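Local coordinates for heme-binding protein A (Haemophilus parasuis 29755, PDB 3TPA) that probably binds glutathione as a family 5 extracellular solute-binding protein, although it is named for heme, at residues D395-T400 with T435-W440; P281-V286 with E404-T409; D171-Q176 with E180-Q185; Q102-K107 with D160-Y165. The protein carries 1 engineered substitution. All coordinates share one frame; numbering follows the deposited sequence.

Contact 1 (D395-T400 with T435-W440)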
# COMPACT_ATOMS: atom_id res chain seq x y z
N ASP A 395 -13.61 19.33 -0.68
CA ASP A 395 -13.18 20.58 -1.31
C ASP A 395 -11.67 20.63 -1.41
O ASP A 395 -11.11 20.99 -2.44
CB ASP A 395 -13.66 21.82 -0.52
CG ASP A 395 -15.13 22.11 -0.73
OD1 ASP A 395 -15.67 21.71 -1.78
OD2 ASP A 395 -15.75 22.74 0.16
N PHE A 396 -11.02 20.26 -0.31
CA PHE A 396 -9.57 20.21 -0.21
C PHE A 396 -9.01 19.43 -1.38
O PHE A 396 -8.12 19.89 -2.10
CB PHE A 396 -9.20 19.55 1.12
CG PHE A 396 -7.72 19.27 1.30
CD1 PHE A 396 -6.85 20.27 1.68
CD2 PHE A 396 -7.22 17.98 1.11
CE1 PHE A 396 -5.49 20.00 1.86
CE2 PHE A 396 -5.87 17.69 1.29
CZ PHE A 396 -5.01 18.70 1.67
N ASN A 397 -9.55 18.24 -1.60
CA ASN A 397 -9.11 17.39 -2.69
C ASN A 397 -9.46 17.90 -4.09
O ASN A 397 -8.63 17.84 -4.98
CB ASN A 397 -9.63 15.97 -2.52
CG ASN A 397 -8.88 15.22 -1.45
OD1 ASN A 397 -7.66 15.36 -1.33
ND2 ASN A 397 -9.59 14.45 -0.65
N LYS A 398 -10.69 18.36 -4.28
CA LYS A 398 -11.11 18.76 -5.62
C LYS A 398 -10.41 20.04 -6.07
O LYS A 398 -9.96 20.15 -7.20
CB LYS A 398 -12.63 18.91 -5.71
CG LYS A 398 -13.12 19.16 -7.12
CD LYS A 398 -14.64 19.31 -7.15
CE LYS A 398 -15.13 19.47 -8.58
NZ LYS A 398 -16.57 19.86 -8.63
N ARG A 399 -10.28 21.00 -5.17
CA ARG A 399 -9.65 22.25 -5.56
C ARG A 399 -8.13 22.15 -5.61
O ARG A 399 -7.47 23.01 -6.19
CB ARG A 399 -10.07 23.40 -4.65
CG ARG A 399 -11.55 23.65 -4.66
CD ARG A 399 -11.90 24.75 -3.70
NE ARG A 399 -13.33 24.77 -3.46
CZ ARG A 399 -13.95 25.70 -2.73
NH1 ARG A 399 -13.24 26.68 -2.20
NH2 ARG A 399 -15.26 25.64 -2.56
N THR A 400 -7.58 21.12 -5.00
CA THR A 400 -6.16 20.86 -5.14
C THR A 400 -5.91 20.29 -6.54
O THR A 400 -5.05 20.79 -7.27
CB THR A 400 -5.63 19.91 -4.05
OG1 THR A 400 -5.60 20.59 -2.80
CG2 THR A 400 -4.22 19.46 -4.39
N THR A 435 -3.70 13.24 -9.78
CA THR A 435 -2.86 12.92 -8.63
C THR A 435 -1.54 13.70 -8.63
O THR A 435 -0.82 13.69 -7.64
CB THR A 435 -2.59 11.41 -8.54
OG1 THR A 435 -2.18 10.94 -9.84
CG2 THR A 435 -3.86 10.68 -8.12
N ASN A 436 -1.24 14.37 -9.73
CA ASN A 436 -0.03 15.18 -9.83
C ASN A 436 -0.46 16.57 -9.41
O ASN A 436 -0.82 17.42 -10.24
CB ASN A 436 0.55 15.13 -11.27
CG ASN A 436 1.75 16.06 -11.47
OD1 ASN A 436 2.04 16.92 -10.64
ND2 ASN A 436 2.45 15.90 -12.61
N TYR A 437 -0.47 16.77 -8.09
CA TYR A 437 -0.97 18.00 -7.49
C TYR A 437 -0.11 19.20 -7.88
O TYR A 437 -0.63 20.26 -8.20
CB TYR A 437 -0.98 17.87 -5.98
CG TYR A 437 -2.01 16.92 -5.41
CD1 TYR A 437 -3.01 16.40 -6.21
CD2 TYR A 437 -1.99 16.58 -4.07
CE1 TYR A 437 -3.96 15.55 -5.69
CE2 TYR A 437 -2.94 15.73 -3.54
CZ TYR A 437 -3.93 15.22 -4.35
OH TYR A 437 -4.87 14.38 -3.82
N SER A 438 1.21 19.01 -7.86
CA SER A 438 2.14 20.09 -8.18
C SER A 438 2.04 20.60 -9.63
O SER A 438 2.44 21.72 -9.92
CB SER A 438 3.59 19.67 -7.88
OG SER A 438 4.07 18.77 -8.86
N ARG A 439 1.52 19.76 -10.53
CA ARG A 439 1.39 20.12 -11.95
C ARG A 439 2.73 20.19 -12.67
O ARG A 439 2.81 20.68 -13.79
CB ARG A 439 0.66 21.45 -12.15
CG ARG A 439 -0.68 21.55 -11.41
CD ARG A 439 -1.72 22.23 -12.33
NE ARG A 439 -3.06 21.83 -11.94
CZ ARG A 439 -4.09 21.77 -12.76
NH1 ARG A 439 -3.96 22.09 -14.03
NH2 ARG A 439 -5.26 21.39 -12.28
N TRP A 440 3.78 19.70 -12.03
CA TRP A 440 5.10 19.73 -12.64
C TRP A 440 5.23 18.64 -13.70
O TRP A 440 4.70 17.54 -13.54
CB TRP A 440 6.19 19.55 -11.59
CG TRP A 440 7.59 19.48 -12.16
CD1 TRP A 440 8.36 20.52 -12.59
CD2 TRP A 440 8.39 18.30 -12.31
NE1 TRP A 440 9.58 20.06 -13.05
CE2 TRP A 440 9.63 18.70 -12.87
CE3 TRP A 440 8.19 16.95 -12.04
CZ2 TRP A 440 10.64 17.80 -13.15
CZ3 TRP A 440 9.20 16.04 -12.34
CH2 TRP A 440 10.41 16.48 -12.90
O HOH W 1 -5.10 14.09 -1.10
O HOH W 2 -3.03 20.51 -9.28

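Contact 2 (P281-V286 with E404-T409)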
# COMPACT_ATOMS: atom_id res chain seq x y z
N PRO A 281 2.29 32.05 -9.68
CA PRO A 281 3.31 33.00 -10.15
C PRO A 281 4.68 32.81 -9.50
O PRO A 281 5.66 32.63 -10.22
CB PRO A 281 2.71 34.36 -9.78
CG PRO A 281 1.22 34.12 -9.86
CD PRO A 281 1.02 32.72 -9.34
N GLU A 282 4.76 32.83 -8.18
CA GLU A 282 6.06 32.73 -7.51
C GLU A 282 6.56 31.28 -7.45
O GLU A 282 7.76 31.00 -7.62
CB GLU A 282 5.98 33.31 -6.09
CG GLU A 282 5.79 34.82 -6.04
CD GLU A 282 4.35 35.24 -6.23
OE1 GLU A 282 3.45 34.48 -5.83
OE2 GLU A 282 4.11 36.34 -6.78
N LEU A 283 5.63 30.36 -7.24
CA LEU A 283 5.96 28.94 -7.15
C LEU A 283 6.36 28.33 -8.49
O LEU A 283 6.86 27.21 -8.54
CB LEU A 283 4.78 28.17 -6.55
CG LEU A 283 4.34 28.63 -5.15
CD1 LEU A 283 3.24 27.72 -4.62
CD2 LEU A 283 5.51 28.63 -4.18
N ASN A 284 6.13 29.06 -9.58
CA ASN A 284 6.58 28.61 -10.91
C ASN A 284 8.09 28.71 -11.07
O ASN A 284 8.68 28.17 -12.01
CB ASN A 284 5.89 29.41 -12.02
CG ASN A 284 6.35 28.98 -13.40
OD1 ASN A 284 7.20 29.64 -14.01
ND2 ASN A 284 5.82 27.87 -13.89
N ASN A 285 8.72 29.40 -10.13
CA ASN A 285 10.13 29.71 -10.17
C ASN A 285 10.94 28.69 -9.38
O ASN A 285 10.80 28.55 -8.18
CB ASN A 285 10.33 31.11 -9.62
CG ASN A 285 11.76 31.56 -9.65
OD1 ASN A 285 12.66 30.83 -9.22
ND2 ASN A 285 12.00 32.77 -10.14
N VAL A 286 11.81 27.95 -10.06
CA VAL A 286 12.49 26.83 -9.42
C VAL A 286 13.32 27.26 -8.21
O VAL A 286 13.42 26.53 -7.22
CB VAL A 286 13.39 26.07 -10.43
CG1 VAL A 286 14.40 27.01 -11.03
CG2 VAL A 286 14.09 24.90 -9.76
N GLU A 404 -6.18 25.18 -7.63
CA GLU A 404 -6.46 26.38 -6.83
C GLU A 404 -5.48 26.62 -5.68
O GLU A 404 -5.27 27.77 -5.27
CB GLU A 404 -7.87 26.32 -6.24
CG GLU A 404 -8.98 26.56 -7.24
CD GLU A 404 -10.32 26.76 -6.56
OE1 GLU A 404 -10.42 27.66 -5.69
OE2 GLU A 404 -11.26 26.01 -6.88
N PHE A 405 -4.89 25.57 -5.14
CA PHE A 405 -4.01 25.73 -3.98
C PHE A 405 -2.70 26.36 -4.39
O PHE A 405 -2.37 26.45 -5.60
CB PHE A 405 -3.74 24.39 -3.31
CG PHE A 405 -2.69 23.56 -4.01
CD1 PHE A 405 -1.48 23.29 -3.40
CD2 PHE A 405 -2.92 23.09 -5.29
CE1 PHE A 405 -0.50 22.54 -4.05
CE2 PHE A 405 -1.95 22.35 -5.96
CZ PHE A 405 -0.74 22.07 -5.33
N ALA A 406 -1.95 26.81 -3.38
CA ALA A 406 -0.59 27.31 -3.54
C ALA A 406 0.38 26.26 -2.99
O ALA A 406 1.08 25.57 -3.74
CB ALA A 406 -0.42 28.64 -2.79
N ALA A 407 0.43 26.17 -1.66
CA ALA A 407 1.16 25.10 -0.97
C ALA A 407 0.18 24.27 -0.15
O ALA A 407 -0.90 24.74 0.18
CB ALA A 407 2.24 25.69 -0.05
N GLY A 408 0.56 23.04 0.18
CA GLY A 408 -0.29 22.21 1.02
C GLY A 408 0.40 20.99 1.59
O GLY A 408 1.49 20.59 1.16
N THR A 409 -0.29 20.38 2.56
CA THR A 409 0.20 19.20 3.26
C THR A 409 -0.51 17.99 2.69
O THR A 409 -1.71 17.81 2.90
CB THR A 409 -0.11 19.26 4.77
OG1 THR A 409 -1.52 19.45 4.95
CG2 THR A 409 0.64 20.40 5.45

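Contact 3 (D171-Q176 with E180-Q185)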
# COMPACT_ATOMS: atom_id res chain seq x y z
N ASP A 171 -19.88 -21.88 -8.82
CA ASP A 171 -20.91 -22.51 -9.65
C ASP A 171 -22.00 -23.11 -8.77
O ASP A 171 -23.19 -22.89 -9.01
CB ASP A 171 -20.32 -23.58 -10.58
CG ASP A 171 -19.52 -22.99 -11.73
OD1 ASP A 171 -19.65 -21.78 -11.97
OD2 ASP A 171 -18.78 -23.74 -12.39
N GLN A 172 -21.59 -23.86 -7.75
CA GLN A 172 -22.55 -24.52 -6.86
C GLN A 172 -23.48 -23.52 -6.20
O GLN A 172 -24.69 -23.72 -6.16
CB GLN A 172 -21.85 -25.34 -5.77
CG GLN A 172 -22.84 -26.05 -4.85
CD GLN A 172 -22.19 -26.69 -3.64
OE1 GLN A 172 -21.46 -27.68 -3.76
NE2 GLN A 172 -22.45 -26.14 -2.46
N LEU A 173 -22.90 -22.44 -5.68
CA LEU A 173 -23.68 -21.45 -4.93
C LEU A 173 -24.67 -20.73 -5.82
O LEU A 173 -25.78 -20.42 -5.40
CB LEU A 173 -22.76 -20.43 -4.25
CG LEU A 173 -21.89 -21.01 -3.14
CD1 LEU A 173 -20.80 -20.03 -2.74
CD2 LEU A 173 -22.75 -21.41 -1.94
N LEU A 174 -24.27 -20.45 -7.06
CA LEU A 174 -25.16 -19.77 -7.99
C LEU A 174 -26.36 -20.68 -8.24
O LEU A 174 -27.52 -20.28 -8.10
CB LEU A 174 -24.42 -19.45 -9.29
CG LEU A 174 -25.01 -18.38 -10.20
CD1 LEU A 174 -25.24 -17.08 -9.45
CD2 LEU A 174 -24.10 -18.16 -11.40
N ALA A 175 -26.05 -21.94 -8.57
CA ALA A 175 -27.06 -22.98 -8.73
C ALA A 175 -27.97 -23.09 -7.51
O ALA A 175 -29.17 -23.32 -7.64
CB ALA A 175 -26.39 -24.31 -9.00
N GLN A 176 -27.40 -22.91 -6.33
CA GLN A 176 -28.16 -23.05 -5.09
C GLN A 176 -28.91 -21.77 -4.73
O GLN A 176 -29.66 -21.73 -3.75
CB GLN A 176 -27.26 -23.50 -3.94
CG GLN A 176 -26.82 -24.96 -4.06
CD GLN A 176 -25.82 -25.37 -2.99
OE1 GLN A 176 -24.96 -24.58 -2.61
NE2 GLN A 176 -25.94 -26.60 -2.51
N GLU A 180 -23.99 -15.04 -2.80
CA GLU A 180 -23.41 -14.19 -1.77
C GLU A 180 -22.49 -14.97 -0.85
O GLU A 180 -21.54 -14.45 -0.31
CB GLU A 180 -24.50 -13.49 -0.95
CG GLU A 180 -25.00 -12.20 -1.57
CD GLU A 180 -25.83 -12.44 -2.82
OE1 GLU A 180 -26.50 -13.50 -2.90
OE2 GLU A 180 -25.81 -11.56 -3.71
N THR A 181 -22.79 -16.25 -0.70
CA THR A 181 -22.03 -17.08 0.22
C THR A 181 -20.55 -17.12 -0.17
O THR A 181 -19.68 -17.38 0.66
CB THR A 181 -22.60 -18.49 0.30
OG1 THR A 181 -23.94 -18.42 0.80
CG2 THR A 181 -21.78 -19.36 1.23
N LEU A 182 -20.27 -16.87 -1.45
CA LEU A 182 -18.90 -16.90 -1.95
C LEU A 182 -18.09 -15.86 -1.22
O LEU A 182 -16.92 -16.07 -0.90
CB LEU A 182 -18.86 -16.62 -3.46
CG LEU A 182 -17.51 -16.84 -4.18
CD1 LEU A 182 -17.17 -18.32 -4.33
CD2 LEU A 182 -17.52 -16.17 -5.53
N ASP A 183 -18.72 -14.73 -0.94
CA ASP A 183 -18.03 -13.62 -0.30
C ASP A 183 -18.05 -13.70 1.23
O ASP A 183 -17.18 -13.16 1.90
CB ASP A 183 -18.61 -12.29 -0.78
CG ASP A 183 -18.43 -12.08 -2.25
OD1 ASP A 183 -17.29 -12.26 -2.73
OD2 ASP A 183 -19.42 -11.76 -2.94
N GLN A 184 -19.05 -14.38 1.78
CA GLN A 184 -19.26 -14.38 3.23
C GLN A 184 -18.67 -15.59 3.92
O GLN A 184 -18.34 -15.52 5.10
CB GLN A 184 -20.76 -14.30 3.55
CG GLN A 184 -21.41 -13.01 3.09
CD GLN A 184 -22.91 -13.10 3.09
OE1 GLN A 184 -23.48 -14.09 3.54
NE2 GLN A 184 -23.57 -12.06 2.59
N GLN A 185 -18.53 -16.69 3.20
CA GLN A 185 -17.97 -17.91 3.76
C GLN A 185 -16.82 -18.35 2.86
O GLN A 185 -16.97 -19.21 2.00
CB GLN A 185 -19.03 -19.02 3.83
CG GLN A 185 -20.36 -18.53 4.35
CD GLN A 185 -20.35 -18.33 5.84
OE1 GLN A 185 -19.52 -18.90 6.55
NE2 GLN A 185 -21.27 -17.51 6.34

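Contact 4 (Q102-K107 with D160-Y165)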
# COMPACT_ATOMS: atom_id res chain seq x y z
N GLN A 102 -12.08 -12.44 -14.10
CA GLN A 102 -13.18 -11.99 -14.94
C GLN A 102 -14.39 -11.48 -14.15
O GLN A 102 -15.10 -10.61 -14.63
CB GLN A 102 -13.57 -13.08 -15.96
CG GLN A 102 -12.52 -13.27 -17.09
CD GLN A 102 -12.19 -11.98 -17.79
OE1 GLN A 102 -11.06 -11.51 -17.74
NE2 GLN A 102 -13.18 -11.40 -18.46
N ARG A 103 -14.62 -12.00 -12.95
CA ARG A 103 -15.69 -11.47 -12.11
C ARG A 103 -15.52 -9.96 -12.04
O ARG A 103 -16.48 -9.19 -12.09
CB ARG A 103 -15.63 -12.06 -10.70
CG ARG A 103 -16.68 -11.47 -9.76
CD ARG A 103 -16.44 -11.80 -8.30
NE ARG A 103 -17.51 -11.24 -7.48
CZ ARG A 103 -17.71 -11.51 -6.20
NH1 ARG A 103 -16.91 -12.34 -5.55
NH2 ARG A 103 -18.73 -10.94 -5.58
N GLN A 104 -14.25 -9.56 -11.97
CA GLN A 104 -13.88 -8.17 -11.82
C GLN A 104 -13.88 -7.39 -13.13
O GLN A 104 -14.44 -6.31 -13.19
CB GLN A 104 -12.50 -8.08 -11.14
CG GLN A 104 -12.44 -8.90 -9.83
CD GLN A 104 -11.24 -8.58 -8.99
OE1 GLN A 104 -10.93 -7.42 -8.73
NE2 GLN A 104 -10.55 -9.62 -8.53
N ALA A 105 -13.27 -7.95 -14.17
CA ALA A 105 -13.02 -7.20 -15.41
C ALA A 105 -14.20 -7.15 -16.37
O ALA A 105 -14.30 -6.24 -17.20
CB ALA A 105 -11.82 -7.78 -16.15
N ASP A 106 -15.07 -8.14 -16.29
CA ASP A 106 -16.19 -8.28 -17.21
C ASP A 106 -17.45 -7.84 -16.51
O ASP A 106 -17.96 -8.54 -15.65
CB ASP A 106 -16.30 -9.75 -17.62
CG ASP A 106 -17.50 -10.03 -18.53
OD1 ASP A 106 -18.24 -9.08 -18.86
OD2 ASP A 106 -17.69 -11.22 -18.90
N LYS A 107 -17.97 -6.66 -16.88
CA LYS A 107 -19.19 -6.13 -16.26
C LYS A 107 -20.42 -7.05 -16.41
O LYS A 107 -21.36 -6.99 -15.62
CB LYS A 107 -19.52 -4.74 -16.81
CG LYS A 107 -20.18 -4.75 -18.17
CD LYS A 107 -20.61 -3.35 -18.58
CE LYS A 107 -21.23 -3.33 -19.97
NZ LYS A 107 -22.60 -3.91 -20.02
N ASP A 160 -3.55 -8.76 -2.80
CA ASP A 160 -4.67 -9.47 -2.17
C ASP A 160 -5.95 -9.56 -2.99
O ASP A 160 -6.62 -10.60 -2.96
CB ASP A 160 -4.98 -8.85 -0.81
CG ASP A 160 -3.80 -8.92 0.11
OD1 ASP A 160 -2.80 -8.24 -0.16
OD2 ASP A 160 -3.87 -9.65 1.10
N PHE A 161 -6.29 -8.49 -3.71
CA PHE A 161 -7.52 -8.45 -4.49
C PHE A 161 -7.55 -9.49 -5.62
O PHE A 161 -8.61 -9.84 -6.16
CB PHE A 161 -7.78 -7.03 -5.05
CG PHE A 161 -6.96 -6.66 -6.29
CD1 PHE A 161 -7.55 -6.62 -7.55
CD2 PHE A 161 -5.63 -6.28 -6.18
CE1 PHE A 161 -6.84 -6.24 -8.66
CE2 PHE A 161 -4.89 -5.89 -7.30
CZ PHE A 161 -5.49 -5.87 -8.54
N LEU A 162 -6.37 -10.00 -5.97
CA LEU A 162 -6.30 -11.04 -7.01
C LEU A 162 -6.14 -12.45 -6.43
O LEU A 162 -5.59 -13.34 -7.07
CB LEU A 162 -5.23 -10.68 -8.07
CG LEU A 162 -5.65 -9.46 -8.90
CD1 LEU A 162 -4.54 -9.04 -9.88
CD2 LEU A 162 -6.95 -9.72 -9.69
N SER A 163 -6.64 -12.64 -5.22
CA SER A 163 -6.73 -13.97 -4.62
C SER A 163 -7.58 -14.86 -5.51
O SER A 163 -8.53 -14.39 -6.14
CB SER A 163 -7.39 -13.89 -3.25
OG SER A 163 -6.54 -13.25 -2.32
N ILE A 164 -7.24 -16.14 -5.57
CA ILE A 164 -7.95 -17.05 -6.46
C ILE A 164 -9.05 -17.78 -5.70
O ILE A 164 -8.77 -18.50 -4.73
CB ILE A 164 -6.98 -18.05 -7.11
CG1 ILE A 164 -5.87 -17.32 -7.88
CG2 ILE A 164 -7.72 -19.02 -8.02
CD1 ILE A 164 -6.36 -16.36 -8.93
N TYR A 165 -10.29 -17.55 -6.13
CA TYR A 165 -11.47 -18.21 -5.61
C TYR A 165 -11.75 -19.52 -6.36
O TYR A 165 -11.15 -19.81 -7.39
CB TYR A 165 -12.69 -17.32 -5.84
CG TYR A 165 -12.73 -16.02 -5.06
CD1 TYR A 165 -13.72 -15.79 -4.10
CD2 TYR A 165 -11.78 -15.03 -5.29
CE1 TYR A 165 -13.76 -14.58 -3.39
CE2 TYR A 165 -11.82 -13.84 -4.59
CZ TYR A 165 -12.80 -13.61 -3.64
OH TYR A 165 -12.82 -12.41 -2.96

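Contact 1 (D395-T400 with T435-W440)
T400 and Y437 make the apolar part of this contact, a CH-pi interaction. T400 CG2 lies over one face of the Y437 ring, 3.6 Å from the ring centroid and 17° off the ring normal. The torsion of T400 serves two ends at once (chi1 -72°). CG2 is anti to the backbone N and meets the ring, while OG1 stays beside the N and turns back along its own helix. T400 OG1 gives a hydrogen bond of 2.7 Å to F396 O, four residues earlier.

The polar part runs through water. N397 OD1 and Y437 OH are 3.9 Å apart, and one water spans them. It donates to N397 OD1 at 2.9 Å and lies in the ring plane 2.7 Å from Y437 OH. A second water sits between T400 O and Y437 O and accepts from R439 NE at 3.0 Å.

Bonds within the loop fix its course. N436 centres an inverse gamma turn, and N436 ND2 bonds W440 O at 2.9 Å with a nearly straight N-H (169°).

The contact joins helix 393-401 to the loop between helices 420-427 and 443-453. Y410 of strand 407-413 meets the Y437 ring edge-to-face and bonds T400 OG1 through its hydroxyl. W356 of strand 351-356 also touches T400, so the helix end and the loop meet beside the mixed sheet.

Contact 2 (P281-V286 with E404-T409)
N285 OD1 takes a hydrogen bond from V288 N and a weak one from K287 N, and N285 ends the type I beta turn that carries L283, the residue that touches A406. N285 is both the last residue of this turn (E282 to N285) and the N-cap of helix 286-294. The turn is closed by N285 N to E282 O at 3.1 Å. This capped turn lies between strand 261-276 and the helix. The facing segment, 404-409, leads into strand 407-413 of the mixed sheet, which pairs antiparallel with 261-276 and parallel with 351-356.

Backbone bonds hold 404-409 in the sheet: A406 pairs with N277, and A407 with E354 and W356. On the other side the N284 side chain bonds T278 O through ND2.

Across the contact L283 does the reaching. Its CG is anti to its own carbonyl carbon (chi1 -59°), and the branch continues extended to CD1 (chi2 -175°). That brings CD1 onto the backbone of A406, with no hydrogen bond between the segments. L283 CD1 lies 3.2 Å from A406 O, a close van der Waals approach. The same methyl is 3.6 Å from A406 C and 4.4 Å from A407 N. All three residues are buried. The one apolar side-chain pair is L283 CD1 with A406 CB, 4.2 Å apart.

Contact 3 (D171-Q176 with E180-Q185)
The peptide group joining T181 to L182 is the flat surface that L173 covers. L173 CD1 sits over one face, almost straight above L182 N at 3.5 Å. The same methyl is 3.7 Å from L182 CA and 4.0 Å from L182 CB. Two more flat groups lie on the first segment alone. The amides of Q172 and Q176 meet one turn apart, Q172 NE2 to Q176 OE1 at 3.0 Å with an N-H angle of 147°. This donor stands above the carbonyl plane of Q176, 42° out of it, and so misses the lone pairs. K178 NZ also bonds Q176 OE1.

L173 uses both branches. CG lies anti to the carbonyl carbon (chi1 -66°), and the fork opens toward the second helix. L173 CD2 rests against T181 CB at 3.7 Å and T181 CG2 at 3.9 Å. The two side chains cross at about a right angle.

Two consecutive helices, 167-175 and 181-184, meet here, joined by a short turn. L173 is the residue of the first helix segment that touches the second. The second helix is short. E180 O takes bonds from both D183 N and Q184 N, and Q185 N reaches T181 O at 2.9 Å.

Around the contact, Y111 touches both L173 and L182, and F99 of helix 94-105 also packs on L182. The hydroxyl of Y169, in helix 167-175, bonds Q185 O.

Contact 4 (Q102-K107 with D160-Y165)
Q104 NE2 gives a hydrogen bond to F161 O at 3.1 Å, the direct polar link between the segments. The N-H points fairly well at the oxygen (151°), but the donor is tilted 31° from the carbonyl plane. The other end of the amide meets the F161 ring: Q104 OE1 comes to the ring edge, 3.7 Å from F161 CD1. Amide and ring planes stand 75° apart. L162 CD2 packs against Q104 NE2 at 3.8 Å, a van der Waals contact. R103 NH1 approaches Y165 CE1 more loosely, at 4.4 Å.

Around these groups, L162 CG lies over one F161 ring face. S163 bonds D160 O twice: S163 OG at 2.7 Å, on a lone pair, and S163 N at 3.0 Å. Further out, R103 forms a salt bridge with D183 and bonds Y111 O through NE. Y165 OH bonds S22 and A24.

In this family 5 solute-binding protein, the contact sets the C-terminal turn of helix 94-105 against the 3-10 turn and loop that run from helix 153-156 to helix 167-175.

The four contacts form two clusters. Contacts 4 and 3 come first along the chain, one after the other, with centres 15 Å apart. A salt bridge from R103 of contact 4 to D183 of contact 3 joins them, and L182 packs on Y165. Contacts 2 and 1 follow, and their segments alternate in the chain. Their centres are 11 Å apart, helix 393-401 and strand 407-413 are successive elements of the chain, and F405 packs against Y437 O. The clusters do not touch. Centres of contacts 2 and 3 are 53 Å apart, on opposite sides of the chain's centre. This is consistent with the two-lobed build of solute-binding proteins, with one cluster probably in each lobe.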